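Local coordinates for uncharacterized protein (Staphylococcus aureus subsp. aureus, PDB 3H04) that is of unknown function but has an alpha/beta-hydrolase fold with a probable serine triad, consistent with a hydrolase related to feruloyl esterases, at residues Q51-L56 against A258-R263; L70-D76 against M188-A192; I123-G127 against H248-R252; Y128-N132 against Y194-N200. The contacts are given in a common frame with arbitrary orientation. Residue numbers count along the deposited sequence, not the author numbering.

Contact 1 (Q51-L56 against A258-R263); sequences QYIDIL and AITIYR
Two helical segments run nearly parallel, 51-56 beside 258-263, their short axes 9.9 Å apart at closest approach and crossing at -24°. Tyr52 faces Tyr262 and Ile55 faces Arg263, each pair with CA atoms 6.7 Å apart. Two flat bumps are laid on each other: with chi1 in m for both, the rings of Tyr52 and Tyr262 form an offset stack, centroids 3.9 Å apart and planes at 11°, and Tyr52 CB lies over the Tyr262 ring face in a CH-pi contact, 3.9 Å from the centroid. Flat rings suit such face-to-face packing, and small Ala258 accepts the tip of the Tyr52 ring, its CB 3.5 Å from Tyr52 OH. In the alpha/beta-hydrolase fold these helices lie on one face of the central sheet, and Tyr262 and Leu56 reach down to Phe101 on strand 98-103. Both phenol groups have polar partners in the loop before helix 256-273: Tyr52 OH bonds to Asp251 O, Tyr262 OH to Asp251 OD2. Ile259, chi1 and chi2 both m, pushes CD1 between Tyr52 CE1 (3.9 Å) and Ile55 CD1 (3.7 Å). Ile55 in turn sets CG2 against Tyr262 CB at 4.1 Å, while Leu56 CD1 meets the Tyr262 ring edge at CE2, 4.2 Å away. At the solvent side the extended Arg263 lays a guanidinium face over Ile55, NH1 lying 4.2 Å from CG1.

Contact 2 (L70-D76 against M188-A192); sequences LPEVSLD and MINIA
Leu70 enters extended and points its side chain (chi1 m, chi2 t) at the end of helix 185-189, where CD1 lies 3.8 Å from Ile189 CG1 and CD2 3.7 Å from Met188 O. A cis peptide then leads into Pro71, with Pro71 CA 5.8 Å from Met188 CA; proline suits the place because the cis form costs it little. Glu72 and Val73 turn away, Glu72 to a salt bridge with Arg172. Ser74 returns, its CA 5.2 Å from that of Asn190 and its CB 3.2 Å from Asn190 O. It is the N-cap of helix 75-91, and its OG (chi1 p) accepts a weak bond from Asp76 N at 3.1 Å. Here the start of one helix meets the end of another: Leu75 N, with no carbonyl a turn earlier in its own helix, donates to Ile189 O at 3.0 Å and 166°, beside Asn190, which leaves helical phi/psi with a positive phi (61°/53°) that asparagine tolerates well. Leu75 (chi1 t, chi2 p) packs CB on Ile189 CG2 at 3.7 Å and CD2 on Ile191 CD1 at 4.0 Å. Asp76 OD1 binds Tyr199 and Lys198, while OD2 accepts from a water at 2.7 Å that accepts from Ala192 N at 2.9 Å.

Contact 3 (I123-G127 against H248-R252); sequences IDFYG and HDFDR
The probable catalytic centre of an alpha/beta hydrolase lies here: His248 fits the histidine of a Ser-His-Asp triad, its ND1 bonded to Asp220 and its NE2 to Ser104 on the putative nucleophile elbow. Strand 121-125 ends at Phe125, and Tyr126 follows with positive phi and psi (45°/44°), swinging its side chain (chi1 39°, chi2 84°) against the 248-252 loop; the CA atoms of Tyr126 and His248 are 6.8 Å apart. Asp124 OD1 accepts from Gly127 N at 2.9 Å, an Asx motif across the bend. A Tyr126 ring edge points at the face of His248, centroids 4.7 Å apart and planes at 61°, with Tyr126 CD1 3.4 Å from His248 CE1. The histidine loop packs at the carboxyl end of strand 121-125, the side on which alpha/beta hydrolases carry their active-site loops. Tyrosine suits the site because its ring packs while its hydroxyl still reaches a partner: Tyr126 OH donates to Asp251 OD1 at a short 2.5 Å, and Asp249 CA makes a CH-pi contact 4.0 Å from the ring centroid. A type I turn from Asp249 to Arg252, tied by a 2.9 Å bond from Arg252 N to Asp249 O, presents Asp251. Phe250 (chi1 p) completes an aromatic cluster, CE2 lying 3.6 Å from Tyr126 CD2 and CZ 4.0 Å from Phe125 CE2; Asp251 OD2 meanwhile pairs with Arg103.

Contact 4 (Y128-N132 against Y194-N200); sequences YSRIN and YTDSKYN
One side chain, that of Asn200, reaches from its own loop into the backbone of 128-132: its ND2 as modelled lies 3.0 Å from Ile131 N and 3.0 Å from Asn132 N. Its chi1 is m, and its CA is only 4.1 Å from that of Arg130, with the CA of Asn132 5.5 Å from that of Thr195 further along. The 194-200 loop is itself folded back on an Asx turn, Asp196 OD2 accepting from Lys198 N at 2.9 Å; separately, Asp196 O accepts from Tyr199 N at 2.9 Å. Against it the 128-132 loop passes extended at Arg130 (-155°/151°) and then turns at Ile131. Ile131 (chi1 p, chi2 t) fills the apolar hollow, CD1 lying 3.9 Å from Tyr194 CB and 3.8 Å from Tyr199 CB; a branched aliphatic chain fits between the two tyrosine stems and also touches Leu75. Asn132 (chi1 t) sets OD1 3.3 Å from Tyr194 CE1 at the ring edge and ND2 3.6 Å from Thr195 CG2. These loops follow strand 121-125 and helix 185-189 of the alpha/beta-hydrolase fold, and Tyr199 OH bonds to Asp76. With apolar side-chain contact centred on Ile131 and the rest made by polar side chains and main chain, the two loops meet by shape and polar contact, and the charged groups of Arg130 and Lys198 find their salt-bridge partners, Glu227 and Asp76, outside them.

Contacts 1 and 3 are the buried pair and touch: Asp251 of contact 3 receives both tyrosine hydroxyls of contact 1, so the helix pair packed on the sheet continues into the probable catalytic loop. Contacts 2 and 4 are only partly buried, lie across the chain's centre from contact 1, and join to each other through Asp76 with Tyr199 and Lys198 and through Leu75 and Ile191 on Tyr199. Aromatic rings dominate the first pair, stacked in contact 1 and clustered in contact 3; the second pair joins loops and helix ends through aliphatic side chains and main chain, with a backbone hydrogen bond and a bridging water in contact 2. Contact 4 directly follows contact 3 in sequence.

Contact 1 (Q51-L56 against A258-R263)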
# COMPACT_ATOMS: atom_id res chain seq x y z
N GLN A 51 9.17 -11.91 10.85
CA GLN A 51 10.49 -11.31 11.05
C GLN A 51 10.45 -9.79 10.86
O GLN A 51 11.12 -9.05 11.61
CB GLN A 51 11.55 -11.94 10.12
CG GLN A 51 11.87 -13.35 10.54
CD GLN A 51 12.50 -14.17 9.43
OE1 GLN A 51 11.89 -15.12 8.95
NE2 GLN A 51 13.71 -13.81 9.02
N TYR A 52 9.65 -9.32 9.90
CA TYR A 52 9.52 -7.88 9.66
C TYR A 52 8.74 -7.25 10.78
O TYR A 52 9.08 -6.14 11.25
CB TYR A 52 8.81 -7.61 8.35
CG TYR A 52 9.49 -8.21 7.16
CD1 TYR A 52 10.84 -8.53 7.17
CD2 TYR A 52 8.77 -8.44 6.00
CE1 TYR A 52 11.45 -9.10 6.04
CE2 TYR A 52 9.36 -9.01 4.90
CZ TYR A 52 10.69 -9.35 4.93
OH TYR A 52 11.27 -9.90 3.81
N ILE A 53 7.70 -7.96 11.23
CA ILE A 53 6.93 -7.47 12.35
C ILE A 53 7.79 -7.33 13.60
O ILE A 53 7.64 -6.36 14.36
CB ILE A 53 5.73 -8.37 12.65
CG1 ILE A 53 4.73 -8.32 11.49
CG2 ILE A 53 5.03 -7.88 13.92
CD1 ILE A 53 3.59 -9.31 11.59
N ASP A 54 8.66 -8.30 13.86
CA ASP A 54 9.54 -8.19 15.03
C ASP A 54 10.46 -6.97 14.98
O ASP A 54 10.63 -6.28 15.98
CB ASP A 54 10.38 -9.45 15.21
CG ASP A 54 9.55 -10.62 15.70
OD1 ASP A 54 8.44 -10.39 16.23
OD2 ASP A 54 9.98 -11.77 15.55
N ILE A 55 11.03 -6.68 13.82
CA ILE A 55 11.83 -5.46 13.68
C ILE A 55 11.02 -4.16 13.92
O ILE A 55 11.46 -3.25 14.65
CB ILE A 55 12.56 -5.46 12.31
CG1 ILE A 55 13.65 -6.56 12.32
CG2 ILE A 55 13.18 -4.06 11.94
CD1 ILE A 55 14.05 -7.02 10.95
N LEU A 56 9.83 -4.08 13.31
CA LEU A 56 9.04 -2.87 13.31
C LEU A 56 8.46 -2.65 14.72
O LEU A 56 8.41 -1.51 15.18
CB LEU A 56 7.94 -2.94 12.24
CG LEU A 56 8.34 -2.93 10.74
CD1 LEU A 56 7.12 -3.08 9.83
CD2 LEU A 56 9.11 -1.66 10.40
N ALA A 258 16.70 -7.94 2.68
CA ALA A 258 15.41 -7.41 3.09
C ALA A 258 15.39 -6.99 4.56
O ALA A 258 14.88 -5.93 4.88
CB ALA A 258 14.28 -8.39 2.79
N ILE A 259 16.02 -7.78 5.41
CA ILE A 259 16.09 -7.45 6.83
C ILE A 259 16.85 -6.13 6.99
O ILE A 259 16.46 -5.26 7.77
CB ILE A 259 16.82 -8.59 7.65
CG1 ILE A 259 15.91 -9.82 7.75
CG2 ILE A 259 17.26 -8.12 9.00
CD1 ILE A 259 14.54 -9.56 8.31
N THR A 260 17.93 -5.98 6.24
CA THR A 260 18.72 -4.76 6.34
C THR A 260 17.94 -3.50 6.03
O THR A 260 18.07 -2.48 6.72
CB THR A 260 19.97 -4.87 5.45
OG1 THR A 260 20.81 -5.84 6.06
CG2 THR A 260 20.71 -3.56 5.33
N ILE A 261 17.14 -3.56 4.98
CA ILE A 261 16.24 -2.48 4.60
C ILE A 261 15.17 -2.19 5.68
O ILE A 261 14.93 -1.05 5.99
CB ILE A 261 15.62 -2.75 3.19
CG1 ILE A 261 16.77 -2.62 2.15
CG2 ILE A 261 14.43 -1.75 2.89
CD1 ILE A 261 16.43 -2.97 0.69
N TYR A 262 14.58 -3.22 6.26
CA TYR A 262 13.66 -3.06 7.39
C TYR A 262 14.32 -2.40 8.60
O TYR A 262 13.70 -1.57 9.25
CB TYR A 262 12.96 -4.39 7.81
CG TYR A 262 11.73 -4.70 6.98
CD1 TYR A 262 11.83 -5.43 5.79
CD2 TYR A 262 10.49 -4.20 7.33
CE1 TYR A 262 10.70 -5.67 5.00
CE2 TYR A 262 9.33 -4.42 6.55
CZ TYR A 262 9.46 -5.17 5.37
OH TYR A 262 8.37 -5.40 4.57
N ARG A 263 15.56 -2.77 8.89
CA ARG A 263 16.30 -2.09 9.96
C ARG A 263 16.56 -0.63 9.62
O ARG A 263 16.43 0.20 10.48
CB ARG A 263 17.61 -2.79 10.26
CG ARG A 263 17.38 -4.09 11.00
CD ARG A 263 18.70 -4.68 11.44
NE ARG A 263 18.56 -6.05 11.92
CZ ARG A 263 17.97 -6.42 13.06
NH1 ARG A 263 17.42 -5.53 13.87
NH2 ARG A 263 17.95 -7.71 13.39

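Contact 2 (L70-D76 against M188-A192)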
# COMPACT_ATOMS: atom_id res chain seq x y z
N LEU A 70 -11.15 -3.87 -5.11
CA LEU A 70 -11.67 -3.91 -6.49
C LEU A 70 -11.78 -5.37 -6.94
O LEU A 70 -11.03 -6.20 -6.48
CB LEU A 70 -10.78 -3.16 -7.46
CG LEU A 70 -10.26 -1.76 -7.15
CD1 LEU A 70 -9.17 -1.53 -8.18
CD2 LEU A 70 -11.35 -0.74 -7.23
N PRO A 71 -12.71 -5.69 -7.86
CA PRO A 71 -13.60 -4.78 -8.56
C PRO A 71 -14.99 -4.65 -7.95
O PRO A 71 -15.85 -4.01 -8.53
CB PRO A 71 -13.70 -5.44 -9.93
CG PRO A 71 -13.75 -6.92 -9.58
CD PRO A 71 -12.71 -7.04 -8.47
N GLU A 72 -15.23 -5.27 -6.81
CA GLU A 72 -16.59 -5.28 -6.25
C GLU A 72 -16.95 -3.92 -5.65
O GLU A 72 -18.13 -3.61 -5.53
CB GLU A 72 -16.77 -6.35 -5.17
CG GLU A 72 -16.57 -7.77 -5.68
CD GLU A 72 -15.12 -8.28 -5.57
OE1 GLU A 72 -14.17 -7.48 -5.34
OE2 GLU A 72 -14.96 -9.50 -5.71
N VAL A 73 -15.94 -3.12 -5.31
CA VAL A 73 -16.15 -1.69 -5.00
C VAL A 73 -15.22 -0.90 -5.90
O VAL A 73 -14.36 -1.49 -6.58
CB VAL A 73 -15.87 -1.36 -3.55
CG1 VAL A 73 -16.72 -2.26 -2.58
CG2 VAL A 73 -14.31 -1.40 -3.25
N SER A 74 -15.39 0.42 -5.93
CA SER A 74 -14.52 1.28 -6.71
C SER A 74 -13.35 1.85 -5.86
O SER A 74 -13.31 1.73 -4.63
CB SER A 74 -15.32 2.47 -7.27
OG SER A 74 -15.50 3.45 -6.25
N LEU A 75 -12.40 2.50 -6.52
CA LEU A 75 -11.32 3.16 -5.80
C LEU A 75 -11.84 4.28 -4.87
O LEU A 75 -11.22 4.56 -3.86
CB LEU A 75 -10.28 3.73 -6.77
CG LEU A 75 -9.09 4.51 -6.20
CD1 LEU A 75 -8.22 3.64 -5.25
CD2 LEU A 75 -8.19 5.06 -7.29
N ASP A 76 -12.97 4.91 -5.20
CA ASP A 76 -13.52 5.93 -4.30
C ASP A 76 -13.91 5.28 -2.97
O ASP A 76 -13.67 5.85 -1.91
CB ASP A 76 -14.76 6.66 -4.88
CG ASP A 76 -14.40 7.70 -5.94
OD1 ASP A 76 -13.34 8.37 -5.86
OD2 ASP A 76 -15.21 7.85 -6.87
N MET A 188 -11.00 -1.10 -14.22
CA MET A 188 -11.48 -1.83 -13.04
C MET A 188 -11.43 -1.00 -11.74
O MET A 188 -12.18 -1.29 -10.81
CB MET A 188 -10.78 -3.18 -12.95
CG MET A 188 -11.23 -4.09 -14.14
SD MET A 188 -10.14 -5.44 -14.61
CE MET A 188 -10.60 -6.44 -13.16
N ILE A 189 -10.63 0.06 -11.73
CA ILE A 189 -10.66 1.09 -10.66
C ILE A 189 -12.04 1.77 -10.57
O ILE A 189 -12.49 2.11 -9.49
CB ILE A 189 -9.49 2.08 -10.88
CG1 ILE A 189 -8.23 1.52 -10.20
CG2 ILE A 189 -9.82 3.51 -10.41
CD1 ILE A 189 -6.96 2.01 -10.82
N ASN A 190 -12.71 1.89 -11.72
CA ASN A 190 -14.14 2.17 -11.83
C ASN A 190 -14.47 3.54 -11.20
O ASN A 190 -15.29 3.63 -10.30
CB ASN A 190 -14.98 1.05 -11.20
CG ASN A 190 -16.45 1.14 -11.57
OD1 ASN A 190 -16.81 1.77 -12.57
ND2 ASN A 190 -17.32 0.53 -10.75
N ILE A 191 -13.75 4.57 -11.62
CA ILE A 191 -14.05 5.92 -11.15
C ILE A 191 -14.32 6.81 -12.33
O ILE A 191 -14.02 6.42 -13.45
CB ILE A 191 -12.94 6.53 -10.25
CG1 ILE A 191 -11.58 6.59 -10.99
CG2 ILE A 191 -12.98 5.85 -8.92
CD1 ILE A 191 -10.42 6.87 -10.12
N ALA A 192 -14.89 7.99 -12.06
CA ALA A 192 -15.43 8.84 -13.10
C ALA A 192 -14.28 9.37 -13.92
O ALA A 192 -14.37 9.45 -15.13
CB ALA A 192 -16.25 10.03 -12.51
O HOH W 1 -15.98 8.49 -9.37

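Contact 3 (I123-G127 against H248-R252)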
# COMPACT_ATOMS: atom_id res chain seq x y z
N ILE A 123 6.51 5.31 4.72
CA ILE A 123 7.39 4.26 4.23
C ILE A 123 6.73 3.68 2.99
O ILE A 123 5.63 3.17 3.08
CB ILE A 123 7.61 3.17 5.26
CG1 ILE A 123 7.97 3.81 6.62
CG2 ILE A 123 8.65 2.14 4.72
CD1 ILE A 123 7.54 2.98 7.78
N ASP A 124 7.41 3.81 1.85
CA ASP A 124 6.88 3.50 0.51
C ASP A 124 7.73 2.41 -0.07
O ASP A 124 8.86 2.66 -0.53
CB ASP A 124 6.96 4.77 -0.37
CG ASP A 124 6.75 4.52 -1.87
OD1 ASP A 124 6.32 3.43 -2.31
OD2 ASP A 124 7.09 5.49 -2.62
N PHE A 125 7.21 1.18 -0.01
CA PHE A 125 7.88 0.05 -0.65
C PHE A 125 7.23 -0.16 -2.03
O PHE A 125 6.05 -0.51 -2.11
CB PHE A 125 7.76 -1.23 0.18
CG PHE A 125 8.78 -1.39 1.27
CD1 PHE A 125 9.52 -0.31 1.80
CD2 PHE A 125 9.00 -2.66 1.79
CE1 PHE A 125 10.44 -0.51 2.86
CE2 PHE A 125 9.89 -2.86 2.79
CZ PHE A 125 10.63 -1.80 3.34
N TYR A 126 7.99 0.12 -3.09
CA TYR A 126 7.61 -0.12 -4.47
C TYR A 126 6.18 0.28 -4.87
O TYR A 126 5.48 -0.47 -5.57
CB TYR A 126 7.92 -1.54 -4.92
CG TYR A 126 7.66 -2.64 -3.91
CD1 TYR A 126 6.39 -3.20 -3.77
CD2 TYR A 126 8.66 -3.06 -3.05
CE1 TYR A 126 6.11 -4.21 -2.80
CE2 TYR A 126 8.40 -4.09 -2.11
CZ TYR A 126 7.13 -4.66 -2.01
OH TYR A 126 6.86 -5.62 -1.07
N GLY A 127 5.80 1.47 -4.43
CA GLY A 127 4.52 2.07 -4.75
C GLY A 127 4.68 3.24 -5.74
O GLY A 127 5.65 3.34 -6.52
N HIS A 248 9.79 -7.14 -7.96
CA HIS A 248 8.84 -6.12 -7.48
C HIS A 248 8.94 -6.20 -5.96
O HIS A 248 9.63 -5.37 -5.34
CB HIS A 248 7.41 -6.40 -8.04
CG HIS A 248 6.32 -5.49 -7.50
ND1 HIS A 248 6.42 -4.11 -7.49
CD2 HIS A 248 5.14 -5.78 -6.89
CE1 HIS A 248 5.32 -3.59 -6.98
NE2 HIS A 248 4.53 -4.58 -6.59
N ASP A 249 8.36 -7.25 -5.38
CA ASP A 249 8.38 -7.45 -3.92
C ASP A 249 9.67 -8.16 -3.48
O ASP A 249 9.73 -9.39 -3.21
CB ASP A 249 7.07 -8.09 -3.41
CG ASP A 249 6.70 -9.39 -4.15
OD1 ASP A 249 7.04 -9.50 -5.36
OD2 ASP A 249 6.13 -10.30 -3.50
N PHE A 250 10.73 -7.36 -3.41
CA PHE A 250 12.07 -7.87 -3.10
C PHE A 250 12.13 -8.52 -1.70
O PHE A 250 13.04 -9.30 -1.43
CB PHE A 250 13.11 -6.72 -3.14
CG PHE A 250 12.85 -5.62 -2.13
CD1 PHE A 250 13.30 -5.72 -0.80
CD2 PHE A 250 12.17 -4.47 -2.50
CE1 PHE A 250 13.04 -4.72 0.12
CE2 PHE A 250 11.91 -3.46 -1.56
CZ PHE A 250 12.32 -3.58 -0.26
N ASP A 251 11.16 -8.15 -0.85
CA ASP A 251 11.01 -8.64 0.52
C ASP A 251 10.03 -9.78 0.65
O ASP A 251 9.60 -10.11 1.75
CB ASP A 251 10.58 -7.49 1.44
CG ASP A 251 9.22 -6.87 1.05
OD1 ASP A 251 8.80 -6.94 -0.15
OD2 ASP A 251 8.61 -6.25 1.94
N ARG A 252 9.66 -10.40 -0.45
CA ARG A 252 8.78 -11.57 -0.37
C ARG A 252 9.31 -12.58 0.68
O ARG A 252 8.51 -13.12 1.47
CB ARG A 252 8.65 -12.22 -1.73
CG ARG A 252 7.83 -13.45 -1.74
CD ARG A 252 7.79 -14.01 -3.11
NE ARG A 252 7.31 -13.04 -4.10
CZ ARG A 252 7.28 -13.30 -5.40
NH1 ARG A 252 7.66 -14.52 -5.83
NH2 ARG A 252 6.86 -12.37 -6.26

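Contact 4 (Y128-N132 against Y194-N200)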
# COMPACT_ATOMS: atom_id res chain seq x y z
N TYR A 128 3.68 4.10 -5.68
CA TYR A 128 3.49 5.15 -6.65
C TYR A 128 2.58 6.19 -6.05
O TYR A 128 1.84 5.89 -5.14
CB TYR A 128 2.85 4.58 -7.93
CG TYR A 128 1.70 3.61 -7.73
CD1 TYR A 128 0.39 4.05 -7.75
CD2 TYR A 128 1.94 2.25 -7.47
CE1 TYR A 128 -0.68 3.16 -7.56
CE2 TYR A 128 0.86 1.33 -7.31
CZ TYR A 128 -0.43 1.81 -7.38
OH TYR A 128 -1.48 0.98 -7.19
N SER A 129 2.61 7.40 -6.61
CA SER A 129 1.82 8.55 -6.11
C SER A 129 0.68 8.96 -7.06
O SER A 129 0.04 10.01 -6.89
CB SER A 129 2.77 9.73 -5.94
OG SER A 129 3.32 10.18 -7.20
N ARG A 130 0.53 8.21 -8.14
CA ARG A 130 -0.43 8.58 -9.19
C ARG A 130 -0.84 7.32 -9.93
O ARG A 130 -0.08 6.35 -9.98
CB ARG A 130 0.21 9.60 -10.13
CG ARG A 130 1.58 9.12 -10.60
CD ARG A 130 2.32 10.04 -11.53
NE ARG A 130 3.61 9.44 -11.90
CZ ARG A 130 4.50 10.04 -12.68
NH1 ARG A 130 4.27 11.24 -13.16
NH2 ARG A 130 5.64 9.44 -12.99
N ILE A 131 -2.06 7.32 -10.47
CA ILE A 131 -2.54 6.24 -11.36
C ILE A 131 -2.57 6.63 -12.83
O ILE A 131 -2.58 5.75 -13.69
CB ILE A 131 -3.91 5.69 -10.94
CG1 ILE A 131 -4.96 6.77 -10.85
CG2 ILE A 131 -3.79 5.02 -9.56
CD1 ILE A 131 -6.33 6.23 -10.59
N ASN A 132 -2.55 7.93 -13.11
CA ASN A 132 -2.58 8.46 -14.46
C ASN A 132 -1.18 8.43 -15.03
O ASN A 132 -0.55 9.48 -15.16
CB ASN A 132 -3.12 9.89 -14.50
CG ASN A 132 -3.23 10.44 -15.91
OD1 ASN A 132 -3.18 9.67 -16.89
ND2 ASN A 132 -3.37 11.75 -16.04
N TYR A 194 -10.07 9.12 -13.73
CA TYR A 194 -8.79 8.70 -13.12
C TYR A 194 -7.70 9.76 -13.24
O TYR A 194 -6.65 9.61 -12.61
CB TYR A 194 -8.31 7.40 -13.76
CG TYR A 194 -7.85 7.59 -15.19
CD1 TYR A 194 -6.51 7.82 -15.48
CD2 TYR A 194 -8.75 7.58 -16.25
CE1 TYR A 194 -6.08 8.03 -16.77
CE2 TYR A 194 -8.32 7.79 -17.56
CZ TYR A 194 -6.98 8.00 -17.81
OH TYR A 194 -6.54 8.22 -19.11
N THR A 195 -7.92 10.81 -14.03
CA THR A 195 -6.90 11.88 -14.18
C THR A 195 -7.04 12.98 -13.12
O THR A 195 -6.28 13.95 -13.14
CB THR A 195 -6.97 12.60 -15.55
OG1 THR A 195 -8.19 13.36 -15.61
CG2 THR A 195 -6.91 11.60 -16.72
N ASP A 196 -8.03 12.85 -12.25
CA ASP A 196 -8.40 13.85 -11.28
C ASP A 196 -7.39 13.94 -10.14
O ASP A 196 -6.81 12.93 -9.73
CB ASP A 196 -9.81 13.51 -10.78
CG ASP A 196 -10.36 14.53 -9.84
OD1 ASP A 196 -11.21 15.34 -10.30
OD2 ASP A 196 -9.96 14.56 -8.65
N SER A 197 -7.17 15.15 -9.61
CA SER A 197 -6.08 15.34 -8.61
C SER A 197 -6.33 14.58 -7.32
O SER A 197 -5.40 14.29 -6.58
CB SER A 197 -5.85 16.83 -8.29
OG SER A 197 -6.96 17.35 -7.59
N LYS A 198 -7.58 14.19 -7.08
CA LYS A 198 -7.86 13.25 -5.99
C LYS A 198 -6.95 12.01 -6.01
O LYS A 198 -6.50 11.56 -4.94
CB LYS A 198 -9.31 12.82 -6.02
CG LYS A 198 -9.71 11.98 -4.84
CD LYS A 198 -11.16 11.61 -4.84
CE LYS A 198 -11.48 10.72 -3.64
NZ LYS A 198 -12.96 10.51 -3.56
N TYR A 199 -6.70 11.46 -7.19
CA TYR A 199 -6.01 10.18 -7.34
C TYR A 199 -4.54 10.29 -7.78
O TYR A 199 -3.88 9.27 -7.95
CB TYR A 199 -6.76 9.29 -8.36
CG TYR A 199 -8.27 9.33 -8.22
CD1 TYR A 199 -8.91 8.73 -7.14
CD2 TYR A 199 -9.04 9.99 -9.17
CE1 TYR A 199 -10.32 8.76 -7.05
CE2 TYR A 199 -10.44 10.06 -9.07
CZ TYR A 199 -11.06 9.45 -8.01
OH TYR A 199 -12.43 9.55 -7.92
N ASN A 200 -4.06 11.52 -7.94
CA ASN A 200 -2.76 11.84 -8.53
C ASN A 200 -2.17 12.98 -7.71
O ASN A 200 -2.68 14.13 -7.76
CB ASN A 200 -2.95 12.24 -9.98
CG ASN A 200 -3.60 11.16 -10.75
OD1 ASN A 200 -4.83 11.20 -10.99
ND2 ASN A 200 -2.84 10.11 -11.03